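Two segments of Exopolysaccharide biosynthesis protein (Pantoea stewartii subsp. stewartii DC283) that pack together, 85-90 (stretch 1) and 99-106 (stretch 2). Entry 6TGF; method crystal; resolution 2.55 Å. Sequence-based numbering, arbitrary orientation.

Stretch 1 85-90: NQIPVF
Stretch 2, residues 99-106: AQITQPIT

The contact joins the segment 85-90, extended from Gln86 onward, to the stretch 99-106 of the same chain, burying 425 Å² summed over both sides. Strand pairing is antiparallel and is best defined where Phe90 faces Gln100, a non-hydrogen-bonded pair with CA atoms 4.2 Å apart. Toward Gln86 the backbones diverge: its CA lies 7.4 Å from the CA of Gln103.

Asn85 (phi/psi -116/-16, chi1 m) makes no contact across the gap. Gln86 (-71/129) sends its CA-to-CB bond toward stretch 2, and its CB lies 3.9 Å from Gln103 NE2. With chi1 m and chi2 p, however, the end of its side chain leads away.

Ile87 (-101/158; chi1 p, chi2 t) points its CA-to-CB bond away, so its backbone makes the closest approach: Ile87 O lies 2.7 Å from Gln103 NE2. That distance is short, but the angle is poor and the pair is not a hydrogen bond; Gln103 NE2 is hydrogen-bonded elsewhere in the structure. Gln103 itself is -94/153, with chi1 m, chi2 t and chi3 52°, and the peptide bond that follows it, before Pro104, is cis.

Pro88 (-63/131, C-gamma endo) has its CA-to-CB bond sideways to stretch 2, with Pro88 CB 3.5 Å from Gln100 NE2.

Val89 (-120/133, chi1 t) is buried and has the most contacts. Its O accepts the one direct hydrogen bond across the stretches, from Ile101 N at 3.1 Å with an N-H...O angle of 153°. The same Val89 O is 3.5 Å from Gln100 CA in a CA-H...O contact (138° at H). On the same edge of Val89, water 1 accepts from Val89 N at 2.9 Å and donates to Ile101 O at 2.7 Å, thereby bridging the two backbones where the CA atoms of Val89 and Ile101 stand 6.2 Å apart. The water also accepts from Gln100 NE2 at 3.2 Å. The side chains of Val89 and Ile101 share a sheet face: Ile101 (-92/149; chi1 48°, chi2 83°) brings its CD1 to 3.7 Å from Val89 CB. Ile105 (-82/118; chi1 m, chi2 t) adds an apolar contact, CD1 to Val89 CG1 at 4.2 Å, while Val89 CG2 approaches Gln103 NE2 at 3.3 Å.

Phe90 (-115/126; chi1 m, chi2 -80°) shares the other face with Gln100 (-77/121), whose chi1 and chi2 are both t. Its ring meets Gln100 CB obliquely, with CD1 3.6 Å from that CB. Phe90 CA completes the pairing through a CA-H...O contact to Ala99 O at 3.4 Å (133° at H); Ala99 is -133/137.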

# COMPACT_ATOMS: atom_id res chain seq x y z
N ASN B 85 19.15 2.16 -72.49
CA ASN B 85 18.91 1.84 -71.05
C ASN B 85 17.48 1.35 -70.83
O ASN B 85 17.24 0.75 -69.76
CB ASN B 85 19.23 3.04 -70.15
CG ASN B 85 20.71 3.31 -70.03
OD1 ASN B 85 21.54 2.55 -70.53
ND2 ASN B 85 21.07 4.39 -69.36
N GLN B 86 16.56 1.57 -71.78
CA GLN B 86 15.14 1.16 -71.69
C GLN B 86 15.04 -0.37 -71.81
O GLN B 86 15.62 -0.92 -72.77
CB GLN B 86 14.29 1.82 -72.78
CG GLN B 86 14.12 3.33 -72.61
CD GLN B 86 15.27 4.12 -73.19
OE1 GLN B 86 15.80 3.79 -74.25
NE2 GLN B 86 15.65 5.18 -72.51
N ILE B 87 14.34 -1.02 -70.87
CA ILE B 87 14.05 -2.49 -70.88
C ILE B 87 12.62 -2.69 -71.37
O ILE B 87 11.80 -1.77 -71.30
CB ILE B 87 14.30 -3.13 -69.50
CG1 ILE B 87 13.36 -2.59 -68.42
CG2 ILE B 87 15.76 -2.98 -69.10
CD1 ILE B 87 13.25 -3.49 -67.20
N PRO B 88 12.26 -3.89 -71.90
CA PRO B 88 10.91 -4.13 -72.40
C PRO B 88 9.84 -4.02 -71.29
O PRO B 88 10.03 -4.60 -70.23
CB PRO B 88 10.96 -5.55 -72.98
CG PRO B 88 12.17 -6.19 -72.35
CD PRO B 88 13.13 -5.06 -72.06
N VAL B 89 8.78 -3.26 -71.56
CA VAL B 89 7.58 -3.10 -70.69
C VAL B 89 6.36 -3.56 -71.50
O VAL B 89 6.24 -3.14 -72.67
CB VAL B 89 7.41 -1.64 -70.22
CG1 VAL B 89 6.28 -1.50 -69.20
CG2 VAL B 89 8.69 -1.08 -69.65
N PHE B 90 5.50 -4.38 -70.90
CA PHE B 90 4.29 -4.96 -71.53
C PHE B 90 3.04 -4.42 -70.82
O PHE B 90 2.96 -4.55 -69.58
CB PHE B 90 4.35 -6.49 -71.52
CG PHE B 90 5.67 -7.04 -71.98
CD1 PHE B 90 5.97 -7.14 -73.33
CD2 PHE B 90 6.63 -7.45 -71.06
CE1 PHE B 90 7.20 -7.64 -73.75
CE2 PHE B 90 7.85 -7.96 -71.49
CZ PHE B 90 8.13 -8.05 -72.83
N ALA B 99 0.62 -6.54 -74.91
CA ALA B 99 1.32 -5.83 -76.00
C ALA B 99 2.52 -5.09 -75.41
O ALA B 99 2.36 -4.49 -74.33
CB ALA B 99 0.38 -4.89 -76.71
N GLN B 100 3.68 -5.14 -76.07
CA GLN B 100 4.89 -4.38 -75.65
C GLN B 100 4.70 -2.92 -76.09
O GLN B 100 4.51 -2.69 -77.30
CB GLN B 100 6.17 -4.97 -76.25
CG GLN B 100 7.42 -4.37 -75.63
CD GLN B 100 8.70 -4.93 -76.22
OE1 GLN B 100 8.70 -5.98 -76.86
NE2 GLN B 100 9.79 -4.23 -75.99
N ILE B 101 4.74 -1.99 -75.13
CA ILE B 101 4.50 -0.54 -75.36
C ILE B 101 5.85 0.14 -75.62
O ILE B 101 6.87 -0.35 -75.11
CB ILE B 101 3.71 0.11 -74.20
CG1 ILE B 101 4.25 -0.24 -72.81
CG2 ILE B 101 2.23 -0.23 -74.30
CD1 ILE B 101 5.40 0.61 -72.37
N THR B 102 5.84 1.20 -76.43
CA THR B 102 7.03 2.03 -76.78
C THR B 102 7.26 3.07 -75.68
O THR B 102 6.29 3.73 -75.29
CB THR B 102 6.86 2.71 -78.15
OG1 THR B 102 5.50 3.13 -78.27
CG2 THR B 102 7.22 1.81 -79.31
N GLN B 103 8.51 3.20 -75.22
CA GLN B 103 8.92 4.19 -74.20
C GLN B 103 9.45 5.44 -74.91
O GLN B 103 9.93 5.35 -76.04
CB GLN B 103 9.97 3.58 -73.27
CG GLN B 103 9.49 2.32 -72.57
CD GLN B 103 10.37 1.95 -71.40
OE1 GLN B 103 10.66 2.77 -70.53
NE2 GLN B 103 10.81 0.70 -71.38
N PRO B 104 9.36 6.64 -74.29
CA PRO B 104 8.80 6.81 -72.95
C PRO B 104 7.27 6.65 -72.92
O PRO B 104 6.64 6.93 -73.92
CB PRO B 104 9.18 8.24 -72.58
CG PRO B 104 9.28 8.96 -73.91
CD PRO B 104 9.81 7.92 -74.87
N ILE B 105 6.73 6.22 -71.78
CA ILE B 105 5.27 6.03 -71.55
C ILE B 105 4.66 7.38 -71.19
O ILE B 105 5.06 7.96 -70.16
CB ILE B 105 5.00 4.96 -70.47
CG1 ILE B 105 5.73 3.65 -70.78
CG2 ILE B 105 3.51 4.75 -70.27
CD1 ILE B 105 5.56 2.58 -69.73
N THR B 106 3.73 7.87 -72.01
CA THR B 106 3.01 9.16 -71.83
C THR B 106 2.00 9.01 -70.68
O THR B 106 1.17 8.09 -70.75
CB THR B 106 2.32 9.59 -73.13
OG1 THR B 106 3.31 9.67 -74.15
CG2 THR B 106 1.60 10.92 -73.01
O HOH W 1 8.87 -1.87 -74.06